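Octaprenyl Pyrophosphate Synthase (Helicobacter pylori, PDB 3TC1) probably catalyses the elongation of an allylic prenyl diphosphate with isopentenyl diphosphate units to make octaprenyl diphosphate. Local coordinates at residues K41-L46 against K172-L177; C63-M68 against F114-M119; L132-G137 against A164-A169. All coordinates share one frame; numbering follows the deposited sequence.

Interaction 1: K41-L46 against K172-L177; sequences KLMLAL and KSMAIL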
ATOM      1  N   LYS B  41       6.900 -21.180   6.576  1.00 20.73           N
ATOM      2  CA  LYS B  41       7.045 -22.620   6.801  1.00 20.76           C
ATOM      3  C   LYS B  41       7.154 -23.344   5.467  1.00 20.51           C
ATOM      4  O   LYS B  41       7.972 -24.252   5.300  1.00 18.97           O
ATOM      5  CB  LYS B  41       5.850 -23.173   7.588  1.00 22.34           C
ATOM      6  CG  LYS B  41       5.745 -22.687   9.029  1.00 22.69           C
ATOM      7  CD  LYS B  41       4.469 -23.220   9.667  1.00 27.77           C
ATOM      8  CE  LYS B  41       4.351 -22.840  11.132  1.00 29.88           C
ATOM      9  NZ  LYS B  41       3.117 -23.432  11.739  1.00 33.01           N
ATOM     10  N   LEU B  42       6.323 -22.937   4.517  1.00 19.96           N
ATOM     11  CA  LEU B  42       6.341 -23.530   3.187  1.00 20.92           C
ATOM     12  C   LEU B  42       7.663 -23.256   2.479  1.00 21.56           C
ATOM     13  O   LEU B  42       8.259 -24.160   1.888  1.00 22.61           O
ATOM     14  CB  LEU B  42       5.192 -22.970   2.352  1.00 21.51           C
ATOM     15  CG  LEU B  42       3.809 -23.482   2.745  1.00 19.57           C
ATOM     16  CD1 LEU B  42       2.733 -22.732   1.979  1.00 21.97           C
ATOM     17  CD2 LEU B  42       3.742 -24.974   2.456  1.00 22.82           C
ATOM     18  N   MET B  43       8.114 -22.007   2.540  1.00 17.10           N
ATOM     19  CA  MET B  43       9.359 -21.597   1.903  1.00 16.75           C
ATOM     20  C   MET B  43      10.595 -22.189   2.574  1.00 18.35           C
ATOM     21  O   MET B  43      11.514 -22.643   1.895  1.00 19.72           O
ATOM     22  CB  MET B  43       9.466 -20.068   1.903  1.00 18.32           C
ATOM     23  CG  MET B  43       8.367 -19.373   1.113  1.00 18.96           C
ATOM     24  SD  MET B  43       8.266 -17.619   1.512  1.00 22.36           S
ATOM     25  CE  MET B  43       9.532 -16.979   0.442  1.00 20.35           C
ATOM     26  N   LEU B  44      10.623 -22.179   3.905  1.00 20.36           N
ATOM     27  CA  LEU B  44      11.766 -22.716   4.640  1.00 21.72           C
ATOM     28  C   LEU B  44      11.988 -24.193   4.331  1.00 21.87           C
ATOM     29  O   LEU B  44      13.104 -24.695   4.452  1.00 22.71           O
ATOM     30  CB  LEU B  44      11.563 -22.544   6.148  1.00 19.02           C
ATOM     31  CG  LEU B  44      11.631 -21.127   6.723  1.00 20.16           C
ATOM     32  CD1 LEU B  44      11.156 -21.140   8.163  1.00 19.74           C
ATOM     33  CD2 LEU B  44      13.048 -20.605   6.633  1.00 18.11           C
ATOM     34  N   ALA B  45      10.922 -24.877   3.925  1.00 21.51           N
ATOM     35  CA  ALA B  45      10.978 -26.302   3.612  1.00 22.63           C
ATOM     36  C   ALA B  45      11.855 -26.637   2.415  1.00 23.85           C
ATOM     37  O   ALA B  45      12.186 -27.806   2.194  1.00 21.36           O
ATOM     38  CB  ALA B  45       9.566 -26.839   3.381  1.00 19.91           C
ATOM     39  N   LEU B  46      12.223 -25.623   1.635  1.00 20.60           N
ATOM     40  CA  LEU B  46      13.064 -25.843   0.465  1.00 22.12           C
ATOM     41  C   LEU B  46      14.550 -25.810   0.803  1.00 23.32           C
ATOM     42  O   LEU B  46      15.382 -26.222  -0.006  1.00 24.98           O
ATOM     43  CB  LEU B  46      12.759 -24.806  -0.624  1.00 22.37           C
ATOM     44  CG  LEU B  46      11.513 -25.089  -1.473  1.00 24.02           C
ATOM     45  CD1 LEU B  46      10.271 -25.071  -0.592  1.00 24.66           C
ATOM     46  CD2 LEU B  46      11.397 -24.052  -2.580  1.00 23.97           C
ATOM     47  N   LYS B 172       7.983 -19.991  -5.624  1.00 18.34           N
ATOM     48  CA  LYS B 172       8.751 -19.873  -6.855  1.00 18.20           C
ATOM     49  C   LYS B 172       9.977 -19.011  -6.573  1.00 16.77           C
ATOM     50  O   LYS B 172      11.077 -19.302  -7.044  1.00 19.65           O
ATOM     51  CB  LYS B 172       7.886 -19.233  -7.945  1.00 19.36           C
ATOM     52  CG  LYS B 172       8.546 -19.129  -9.310  1.00 24.56           C
ATOM     53  CD  LYS B 172       7.638 -18.402 -10.301  1.00 26.47           C
ATOM     54  CE  LYS B 172       8.307 -18.221 -11.656  1.00 30.98           C
ATOM     55  NZ  LYS B 172       7.418 -17.519 -12.627  1.00 33.17           N
ATOM     56  N   SER B 173       9.785 -17.958  -5.784  1.00 16.37           N
ATOM     57  CA  SER B 173      10.876 -17.060  -5.438  1.00 15.77           C
ATOM     58  C   SER B 173      11.948 -17.744  -4.590  1.00 17.21           C
ATOM     59  O   SER B 173      13.136 -17.489  -4.775  1.00 15.53           O
ATOM     60  CB  SER B 173      10.341 -15.832  -4.701  1.00 18.55           C
ATOM     61  OG  SER B 173       9.520 -15.056  -5.558  1.00 20.71           O
ATOM     62  N   MET B 174      11.541 -18.606  -3.662  1.00 15.65           N
ATOM     63  CA  MET B 174      12.523 -19.294  -2.826  1.00 16.70           C
ATOM     64  C   MET B 174      13.290 -20.308  -3.671  1.00 16.91           C
ATOM     65  O   MET B 174      14.504 -20.488  -3.505  1.00 18.64           O
ATOM     66  CB  MET B 174      11.843 -19.996  -1.649  1.00 15.89           C
ATOM     67  CG  MET B 174      12.824 -20.670  -0.686  1.00 15.63           C
ATOM     68  SD  MET B 174      13.996 -19.532   0.098  1.00 19.29           S
ATOM     69  CE  MET B 174      13.033 -18.959   1.451  1.00 16.03           C
ATOM     70  N   ALA B 175      12.582 -20.964  -4.582  1.00 14.94           N
ATOM     71  CA  ALA B 175      13.203 -21.945  -5.459  1.00 18.54           C
ATOM     72  C   ALA B 175      14.270 -21.249  -6.307  1.00 20.15           C
ATOM     73  O   ALA B 175      15.368 -21.779  -6.499  1.00 20.66           O
ATOM     74  CB  ALA B 175      12.147 -22.593  -6.355  1.00 15.85           C
ATOM     75  N   ILE B 176      13.935 -20.065  -6.816  1.00 18.70           N
ATOM     76  CA  ILE B 176      14.859 -19.280  -7.627  1.00 19.30           C
ATOM     77  C   ILE B 176      16.103 -18.950  -6.798  1.00 20.99           C
ATOM     78  O   ILE B 176      17.229 -19.174  -7.237  1.00 20.65           O
ATOM     79  CB  ILE B 176      14.206 -17.950  -8.094  1.00 17.84           C
ATOM     80  CG1 ILE B 176      13.083 -18.241  -9.095  1.00 17.74           C
ATOM     81  CG2 ILE B 176      15.258 -17.033  -8.714  1.00 17.88           C
ATOM     82  CD1 ILE B 176      12.261 -17.012  -9.487  1.00 16.69           C
ATOM     83  N   LEU B 177      15.879 -18.418  -5.598  1.00 18.38           N
ATOM     84  CA  LEU B 177      16.958 -18.051  -4.691  1.00 18.41           C
ATOM     85  C   LEU B 177      17.869 -19.236  -4.378  1.00 20.01           C
ATOM     86  O   LEU B 177      19.092 -19.097  -4.354  1.00 19.76           O
ATOM     87  CB  LEU B 177      16.382 -17.502  -3.379  1.00 20.98           C
ATOM     88  CG  LEU B 177      17.400 -17.036  -2.335  1.00 22.06           C
ATOM     89  CD1 LEU B 177      18.107 -15.788  -2.849  1.00 22.79           C
ATOM     90  CD2 LEU B 177      16.701 -16.746  -1.012  1.00 22.28           C
TER
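M174 reaches from helix 152-177 into the angle between M43 and L46, and its folded thioether carries most of this apolar contact. CG leaves opposite the backbone N (chi1 -177°), which takes the side chain out toward 41-46; bends at the next two torsions, 61° and 85°, then turn the terminal methyl toward M43. The terminal CE of M174 comes to rest 3.8 Å from CB of M43, and the two methionine methyl carbons are 4.1 Å apart. The M43 chain, bent in turn at its last torsion, crosses that of M174 at a slant. M174 CG also rests 3.5 Å from M43 O, a carbonyl that is already engaged within its own segment, since L46 N donates to M43 O over 3.1 Å.

L46 completes the contact alongside M43. Its CB points at the helix, and the CD2 branch does the touching, 4.1 Å from M174 CG and 3.9 Å from the backbone N of A175. The same methyl meets the short side chain of A175 (CD2 to CB 4.1 Å), so a leucine branch lies against the helix backbone where the alanine adds little bulk.

All four touching residues are buried. The contact joins helix 38-44 and the residues just after it to the last turns of helix 152-177 in the all-helical polyprenyl synthase fold. Around it, L44 packs on helix 3-18, L42 on helices 293-301 and 182-205, and L46 on Y185 of the latter.

Interaction 2: C63-M68 against F114-M119; sequences CTIVEM and FELSKM
I65 of helix 53-80 packs against E115, L116 and M119, at the point where helix 92-116 runs into a type I beta turn from L116 to M119; both helices belong to the all-alpha isoprenoid synthase fold. Before I65, C63 and T64 face other neighbours, among them I9 and W16 of helix 3-18. I65 is the residue of 63-68 that bridges the gap. Its CG1 branch lies beside the backbone N and is extended at the next torsion (169°), which drives CD1 straight at the second segment. There CD1 lies 3.5 Å from L116 CA, close to the backbone, with L116 CB 4.0 Å away. M119 curls in from the far end of the turn, and its CG comes within 4.1 Å of the same I65 CD1. E115 offers only the root of its side chain: CB is 4.2 Å from I65 CD1, while the carboxylate turns away. Beyond I65, V66 packs on helices 38-44, 121-144 and 152-177.

The corner has its own polar ties. The E115 carboxylate forms a salt bridge with K118, whose NZ is 2.9 Å from E115 OE1. F114, S117 and K118 also touch helix 121-144 of the second subunit, so the outer side of this corner borders the dimer interface. Leading out of the helix, S117 OG donates back to F114 O over 2.6 Å, standing 26° off the plane of that carbonyl.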
ATOM      1  N   CYS B  63      11.786 -14.577   3.331  1.00 18.10           N
ATOM      2  CA  CYS B  63      10.628 -14.967   4.132  1.00 17.01           C
ATOM      3  C   CYS B  63      10.091 -13.744   4.874  1.00 17.13           C
ATOM      4  O   CYS B  63       8.886 -13.584   5.045  1.00 15.53           O
ATOM      5  CB  CYS B  63      11.013 -16.048   5.146  1.00 18.05           C
ATOM      6  SG  CYS B  63      11.369 -17.674   4.432  1.00 20.62           S
ATOM      7  N   THR B  64      10.998 -12.882   5.312  1.00 15.41           N
ATOM      8  CA  THR B  64      10.606 -11.680   6.030  1.00 15.78           C
ATOM      9  C   THR B  64       9.795 -10.775   5.105  1.00 15.21           C
ATOM     10  O   THR B  64       8.762 -10.238   5.501  1.00 15.80           O
ATOM     11  CB  THR B  64      11.844 -10.935   6.562  1.00 17.66           C
ATOM     12  OG1 THR B  64      12.583 -11.811   7.422  1.00 18.89           O
ATOM     13  CG2 THR B  64      11.430  -9.701   7.355  1.00 18.65           C
ATOM     14  N   ILE B  65      10.268 -10.619   3.871  1.00 15.81           N
ATOM     15  CA  ILE B  65       9.588  -9.812   2.864  1.00 15.04           C
ATOM     16  C   ILE B  65       8.181 -10.366   2.626  1.00 16.39           C
ATOM     17  O   ILE B  65       7.203  -9.618   2.598  1.00 15.57           O
ATOM     18  CB  ILE B  65      10.374  -9.832   1.524  1.00 12.05           C
ATOM     19  CG1 ILE B  65      11.665  -9.021   1.669  1.00 10.93           C
ATOM     20  CG2 ILE B  65       9.511  -9.294   0.384  1.00 11.61           C
ATOM     21  CD1 ILE B  65      12.630  -9.199   0.499  1.00 13.08           C
ATOM     22  N   VAL B  66       8.083 -11.681   2.461  1.00 10.43           N
ATOM     23  CA  VAL B  66       6.788 -12.309   2.232  1.00 10.69           C
ATOM     24  C   VAL B  66       5.817 -12.134   3.406  1.00 10.95           C
ATOM     25  O   VAL B  66       4.633 -11.862   3.200  1.00 10.31           O
ATOM     26  CB  VAL B  66       6.955 -13.811   1.912  1.00 15.48           C
ATOM     27  CG1 VAL B  66       5.608 -14.527   1.983  1.00 14.46           C
ATOM     28  CG2 VAL B  66       7.551 -13.972   0.507  1.00 15.58           C
ATOM     29  N   GLU B  67       6.303 -12.288   4.632  1.00 13.23           N
ATOM     30  CA  GLU B  67       5.429 -12.134   5.796  1.00 15.06           C
ATOM     31  C   GLU B  67       4.979 -10.676   5.970  1.00 16.32           C
ATOM     32  O   GLU B  67       3.859 -10.413   6.411  1.00 15.64           O
ATOM     33  CB  GLU B  67       6.136 -12.610   7.072  1.00 15.76           C
ATOM     34  CG  GLU B  67       6.486 -14.109   7.110  1.00 18.83           C
ATOM     35  CD  GLU B  67       5.272 -15.033   6.958  1.00 21.46           C
ATOM     36  OE1 GLU B  67       4.122 -14.557   7.051  1.00 22.04           O
ATOM     37  OE2 GLU B  67       5.474 -16.251   6.753  1.00 23.24           O
ATOM     38  N   MET B  68       5.848  -9.728   5.626  1.00 14.84           N
ATOM     39  CA  MET B  68       5.484  -8.320   5.760  1.00 17.65           C
ATOM     40  C   MET B  68       4.434  -7.934   4.731  1.00 16.82           C
ATOM     41  O   MET B  68       3.546  -7.127   5.010  1.00 18.33           O
ATOM     42  CB  MET B  68       6.726  -7.433   5.652  1.00 18.45           C
ATOM     43  CG  MET B  68       7.575  -7.525   6.905  1.00 21.11           C
ATOM     44  SD  MET B  68       8.970  -6.419   6.951  1.00 23.38           S
ATOM     45  CE  MET B  68       8.158  -4.846   7.198  1.00 23.58           C
ATOM     46  N   PHE B 114      11.547  -2.344  -0.551  1.00 18.39           N
ATOM     47  CA  PHE B 114      12.876  -1.763  -0.485  1.00 19.14           C
ATOM     48  C   PHE B 114      13.892  -2.887  -0.336  1.00 19.48           C
ATOM     49  O   PHE B 114      14.899  -2.926  -1.040  1.00 20.38           O
ATOM     50  CB  PHE B 114      12.987  -0.802   0.698  1.00 19.72           C
ATOM     51  CG  PHE B 114      14.365  -0.220   0.871  1.00 24.31           C
ATOM     52  CD1 PHE B 114      14.814   0.800   0.040  1.00 22.85           C
ATOM     53  CD2 PHE B 114      15.233  -0.730   1.835  1.00 25.42           C
ATOM     54  CE1 PHE B 114      16.110   1.303   0.163  1.00 24.97           C
ATOM     55  CE2 PHE B 114      16.532  -0.235   1.966  1.00 25.93           C
ATOM     56  CZ  PHE B 114      16.972   0.782   1.129  1.00 23.96           C
ATOM     57  N   GLU B 115      13.616  -3.806   0.583  1.00 17.85           N
ATOM     58  CA  GLU B 115      14.506  -4.930   0.814  1.00 17.05           C
ATOM     59  C   GLU B 115      14.461  -5.893  -0.375  1.00 17.06           C
ATOM     60  O   GLU B 115      15.473  -6.502  -0.738  1.00 18.38           O
ATOM     61  CB  GLU B 115      14.105  -5.657   2.101  1.00 17.24           C
ATOM     62  CG  GLU B 115      14.225  -4.815   3.368  1.00 19.43           C
ATOM     63  CD  GLU B 115      15.618  -4.242   3.575  1.00 20.97           C
ATOM     64  OE1 GLU B 115      16.600  -4.873   3.134  1.00 20.70           O
ATOM     65  OE2 GLU B 115      15.735  -3.164   4.196  1.00 21.91           O
ATOM     66  N   LEU B 116      13.286  -6.013  -0.986  1.00 13.97           N
ATOM     67  CA  LEU B 116      13.086  -6.903  -2.131  1.00 17.13           C
ATOM     68  C   LEU B 116      14.010  -6.586  -3.313  1.00 18.02           C
ATOM     69  O   LEU B 116      14.474  -7.493  -4.015  1.00 19.04           O
ATOM     70  CB  LEU B 116      11.621  -6.837  -2.590  1.00 17.60           C
ATOM     71  CG  LEU B 116      11.210  -7.710  -3.783  1.00 18.27           C
ATOM     72  CD1 LEU B 116      11.492  -9.183  -3.484  1.00 19.73           C
ATOM     73  CD2 LEU B 116       9.723  -7.505  -4.071  1.00 17.50           C
ATOM     74  N   SER B 117      14.285  -5.307  -3.523  1.00 24.54           N
ATOM     75  CA  SER B 117      15.150  -4.881  -4.622  1.00 28.56           C
ATOM     76  C   SER B 117      16.558  -5.483  -4.559  1.00 30.48           C
ATOM     77  O   SER B 117      17.310  -5.426  -5.531  1.00 31.98           O
ATOM     78  CB  SER B 117      15.252  -3.358  -4.633  1.00 25.77           C
ATOM     79  OG  SER B 117      15.869  -2.896  -3.447  1.00 29.90           O
ATOM     80  N   LYS B 118      16.912  -6.061  -3.418  1.00 29.28           N
ATOM     81  CA  LYS B 118      18.232  -6.656  -3.247  1.00 29.83           C
ATOM     82  C   LYS B 118      18.213  -8.136  -3.610  1.00 30.70           C
ATOM     83  O   LYS B 118      19.247  -8.809  -3.584  1.00 31.15           O
ATOM     84  CB  LYS B 118      18.687  -6.489  -1.795  1.00 32.40           C
ATOM     85  CG  LYS B 118      18.657  -5.051  -1.295  1.00 31.62           C
ATOM     86  CD  LYS B 118      18.913  -4.986   0.203  1.00 32.80           C
ATOM     87  CE  LYS B 118      18.849  -3.557   0.715  1.00 31.73           C
ATOM     88  NZ  LYS B 118      18.954  -3.488   2.200  1.00 32.15           N
ATOM     89  N   MET B 119      17.031  -8.635  -3.952  1.00 29.09           N
ATOM     90  CA  MET B 119      16.849 -10.038  -4.305  1.00 29.45           C
ATOM     91  C   MET B 119      17.083 -10.332  -5.785  1.00 29.68           C
ATOM     92  O   MET B 119      17.201 -11.492  -6.179  1.00 29.60           O
ATOM     93  CB  MET B 119      15.432 -10.490  -3.934  1.00 30.96           C
ATOM     94  CG  MET B 119      15.153 -10.584  -2.438  1.00 31.73           C
ATOM     95  SD  MET B 119      16.018 -11.970  -1.664  1.00 33.60           S
ATOM     96  CE  MET B 119      16.142 -11.379   0.013  1.00 34.60           C
TER

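Interaction 3: L132-G137 against A164-A169; sequences LRLSRG and AHFIEA
The guanidinium of R133 lies over one face of the H165 imidazole, the two groups overlapping at a tilt, without a hydrogen bond between them. Their planes are 37° apart, and H165 CG stands 3.6 Å above the guanidinium, over its centre. On the side where the tilted groups converge, the approach of R133 NH2 to the ring is too short to be trusted in detail. A bend at the third torsion of R133 (62°) turns the guanidinium across the ring, and D161 anchors it there through a salt bridge to NH2. The ring is held from its edge as well: H165 ND1 donates to E168 OE1, 2.8 Å away and nearly in the ring plane, a bond one helical turn along that fixes the imidazole's rotation.

Beneath this polar layer, L134 and F166 make the apolar half. L134 CD2 touches F166 CB at 3.8 Å, while the other methyl, CD1, sits above the phenyl face, 4.1 Å from its plane and shifted toward the rim.

The contact joins helix 121-144 to helix 152-177. F166 continues inward onto helices 38-44 and 53-80, and H165 and E168 rest against L190 of helix 182-205. Helix 121-144 also meets the second subunit: R136 NH1 is hydrogen-bonded to I20 O of that chain, and L132 packs on its S110.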
ATOM      1  N   LEU B 132       0.416  -7.090  -6.963  1.00 16.27           N
ATOM      2  CA  LEU B 132      -0.499  -6.436  -7.894  1.00 18.15           C
ATOM      3  C   LEU B 132      -1.762  -7.285  -8.044  1.00 17.96           C
ATOM      4  O   LEU B 132      -2.869  -6.760  -8.137  1.00 16.71           O
ATOM      5  CB  LEU B 132       0.161  -6.245  -9.263  1.00 20.44           C
ATOM      6  CG  LEU B 132      -0.741  -5.677 -10.367  1.00 23.04           C
ATOM      7  CD1 LEU B 132      -1.304  -4.327  -9.942  1.00 21.69           C
ATOM      8  CD2 LEU B 132       0.049  -5.543 -11.656  1.00 20.53           C
ATOM      9  N   ARG B 133      -1.600  -8.603  -8.065  1.00 17.26           N
ATOM     10  CA  ARG B 133      -2.759  -9.474  -8.185  1.00 17.45           C
ATOM     11  C   ARG B 133      -3.554  -9.509  -6.887  1.00 17.47           C
ATOM     12  O   ARG B 133      -4.773  -9.626  -6.908  1.00 16.24           O
ATOM     13  CB  ARG B 133      -2.317 -10.873  -8.608  1.00 22.30           C
ATOM     14  CG  ARG B 133      -1.674 -10.845  -9.976  1.00 27.12           C
ATOM     15  CD  ARG B 133      -1.383 -12.221 -10.503  1.00 33.06           C
ATOM     16  NE  ARG B 133      -2.614 -12.984 -10.656  1.00 38.89           N
ATOM     17  CZ  ARG B 133      -2.753 -14.003 -11.492  1.00 41.57           C
ATOM     18  NH1 ARG B 133      -1.730 -14.380 -12.249  1.00 43.27           N
ATOM     19  NH2 ARG B 133      -3.917 -14.632 -11.586  1.00 43.50           N
ATOM     20  N   LEU B 134      -2.866  -9.393  -5.755  1.00 16.83           N
ATOM     21  CA  LEU B 134      -3.553  -9.371  -4.466  1.00 18.32           C
ATOM     22  C   LEU B 134      -4.469  -8.144  -4.427  1.00 18.54           C
ATOM     23  O   LEU B 134      -5.587  -8.197  -3.911  1.00 16.20           O
ATOM     24  CB  LEU B 134      -2.548  -9.274  -3.314  1.00 31.24           C
ATOM     25  CG  LEU B 134      -1.632 -10.463  -3.029  1.00 33.22           C
ATOM     26  CD1 LEU B 134      -0.607 -10.065  -1.976  1.00 35.09           C
ATOM     27  CD2 LEU B 134      -2.459 -11.648  -2.556  1.00 35.09           C
ATOM     28  N   SER B 135      -3.992  -7.031  -4.969  1.00 19.56           N
ATOM     29  CA  SER B 135      -4.805  -5.821  -4.966  1.00 21.67           C
ATOM     30  C   SER B 135      -5.961  -5.944  -5.958  1.00 20.54           C
ATOM     31  O   SER B 135      -7.058  -5.453  -5.697  1.00 20.48           O
ATOM     32  CB  SER B 135      -3.948  -4.585  -5.280  1.00 28.19           C
ATOM     33  OG  SER B 135      -3.590  -4.518  -6.653  1.00 33.86           O
ATOM     34  N   ARG B 136      -5.731  -6.609  -7.086  1.00 20.26           N
ATOM     35  CA  ARG B 136      -6.798  -6.785  -8.064  1.00 20.55           C
ATOM     36  C   ARG B 136      -7.845  -7.730  -7.474  1.00 21.37           C
ATOM     37  O   ARG B 136      -9.048  -7.540  -7.662  1.00 20.36           O
ATOM     38  CB  ARG B 136      -6.263  -7.374  -9.375  1.00 22.16           C
ATOM     39  CG  ARG B 136      -7.337  -7.529 -10.442  1.00 22.51           C
ATOM     40  CD  ARG B 136      -6.770  -8.031 -11.759  1.00 26.10           C
ATOM     41  NE  ARG B 136      -6.360  -9.429 -11.701  1.00 27.68           N
ATOM     42  CZ  ARG B 136      -5.555 -10.010 -12.586  1.00 30.28           C
ATOM     43  NH1 ARG B 136      -5.068  -9.311 -13.602  1.00 28.70           N
ATOM     44  NH2 ARG B 136      -5.230 -11.290 -12.452  1.00 30.16           N
ATOM     45  N   GLY B 137      -7.373  -8.748  -6.758  1.00 19.37           N
ATOM     46  CA  GLY B 137      -8.273  -9.704  -6.142  1.00 19.71           C
ATOM     47  C   GLY B 137      -9.107  -9.071  -5.045  1.00 19.83           C
ATOM     48  O   GLY B 137     -10.274  -9.413  -4.865  1.00 18.25           O
ATOM     49  N   ALA B 164      -4.078 -17.864  -3.803  1.00 16.69           N
ATOM     50  CA  ALA B 164      -3.233 -18.840  -4.483  1.00 16.79           C
ATOM     51  C   ALA B 164      -1.945 -18.342  -5.126  1.00 17.11           C
ATOM     52  O   ALA B 164      -0.872 -18.875  -4.849  1.00 15.30           O
ATOM     53  CB  ALA B 164      -4.061 -19.603  -5.506  1.00 19.60           C
ATOM     54  N   HIS B 165      -2.047 -17.337  -5.988  1.00 17.85           N
ATOM     55  CA  HIS B 165      -0.874 -16.808  -6.682  1.00 18.91           C
ATOM     56  C   HIS B 165       0.239 -16.258  -5.798  1.00 17.49           C
ATOM     57  O   HIS B 165       1.408 -16.326  -6.164  1.00 17.48           O
ATOM     58  CB  HIS B 165      -1.302 -15.747  -7.697  1.00 29.37           C
ATOM     59  CG  HIS B 165      -1.958 -16.319  -8.916  1.00 33.30           C
ATOM     60  ND1 HIS B 165      -1.306 -17.174  -9.778  1.00 36.48           N
ATOM     61  CD2 HIS B 165      -3.214 -16.180  -9.401  1.00 35.93           C
ATOM     62  CE1 HIS B 165      -2.132 -17.537 -10.745  1.00 36.67           C
ATOM     63  NE2 HIS B 165      -3.297 -16.948 -10.540  1.00 37.73           N
ATOM     64  N   PHE B 166      -0.113 -15.704  -4.644  1.00 16.19           N
ATOM     65  CA  PHE B 166       0.898 -15.175  -3.742  1.00 14.81           C
ATOM     66  C   PHE B 166       1.730 -16.327  -3.165  1.00 17.39           C
ATOM     67  O   PHE B 166       2.961 -16.244  -3.095  1.00 16.43           O
ATOM     68  CB  PHE B 166       0.225 -14.362  -2.632  1.00 17.53           C
ATOM     69  CG  PHE B 166       1.179 -13.785  -1.626  1.00 18.72           C
ATOM     70  CD1 PHE B 166       2.443 -13.341  -2.007  1.00 19.77           C
ATOM     71  CD2 PHE B 166       0.797 -13.648  -0.296  1.00 18.61           C
ATOM     72  CE1 PHE B 166       3.312 -12.767  -1.073  1.00 18.80           C
ATOM     73  CE2 PHE B 166       1.657 -13.075   0.642  1.00 20.78           C
ATOM     74  CZ  PHE B 166       2.917 -12.634   0.250  1.00 19.75           C
ATOM     75  N   ILE B 167       1.069 -17.406  -2.754  1.00 18.70           N
ATOM     76  CA  ILE B 167       1.801 -18.554  -2.217  1.00 16.97           C
ATOM     77  C   ILE B 167       2.643 -19.139  -3.354  1.00 16.72           C
ATOM     78  O   ILE B 167       3.807 -19.501  -3.165  1.00 18.10           O
ATOM     79  CB  ILE B 167       0.835 -19.625  -1.651  1.00 17.98           C
ATOM     80  CG1 ILE B 167       0.080 -19.045  -0.454  1.00 17.14           C
ATOM     81  CG2 ILE B 167       1.616 -20.871  -1.217  1.00 16.36           C
ATOM     82  CD1 ILE B 167      -1.003 -19.954   0.115  1.00 20.32           C
ATOM     83  N   GLU B 168       2.050 -19.218  -4.538  1.00 17.66           N
ATOM     84  CA  GLU B 168       2.763 -19.718  -5.709  1.00 15.93           C
ATOM     85  C   GLU B 168       4.022 -18.880  -5.927  1.00 17.55           C
ATOM     86  O   GLU B 168       5.116 -19.420  -6.112  1.00 16.59           O
ATOM     87  CB  GLU B 168       1.882 -19.611  -6.953  1.00 19.28           C
ATOM     88  CG  GLU B 168       2.632 -19.856  -8.258  1.00 19.88           C
ATOM     89  CD  GLU B 168       1.784 -19.587  -9.486  1.00 25.19           C
ATOM     90  OE1 GLU B 168       1.106 -18.542  -9.521  1.00 28.36           O
ATOM     91  OE2 GLU B 168       1.804 -20.413 -10.420  1.00 27.40           O
ATOM     92  N   ALA B 169       3.854 -17.557  -5.904  1.00 14.53           N
ATOM     93  CA  ALA B 169       4.968 -16.633  -6.115  1.00 16.15           C
ATOM     94  C   ALA B 169       6.014 -16.707  -5.015  1.00 14.31           C
ATOM     95  O   ALA B 169       7.209 -16.527  -5.267  1.00 16.86           O
ATOM     96  CB  ALA B 169       4.444 -15.202  -6.237  1.00 11.25           C
TER

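In the fold
The three contacts form one continuous packed region. Interactions 1 and 2, with centres 13 Å apart, meet around C63, whose SG is 3.6 Å from M174 CE, and where M43 CE touches V66 CG2, also at 3.6 Å. Interaction 3 shares helix 152-177 with interaction 1 and joins interaction 2 through F166, whose CZ is 3.5 Å from V66 O. Interactions 2 and 3 both border the second subunit. Helix 53-80, which carries 63-68, and helix 182-205, which packs on interactions 1 and 3, end in the DDxxD motifs that bind magnesium and diphosphate in this family. In interaction 3 the L134 side chain is about 14 Å from a bound magnesium ion.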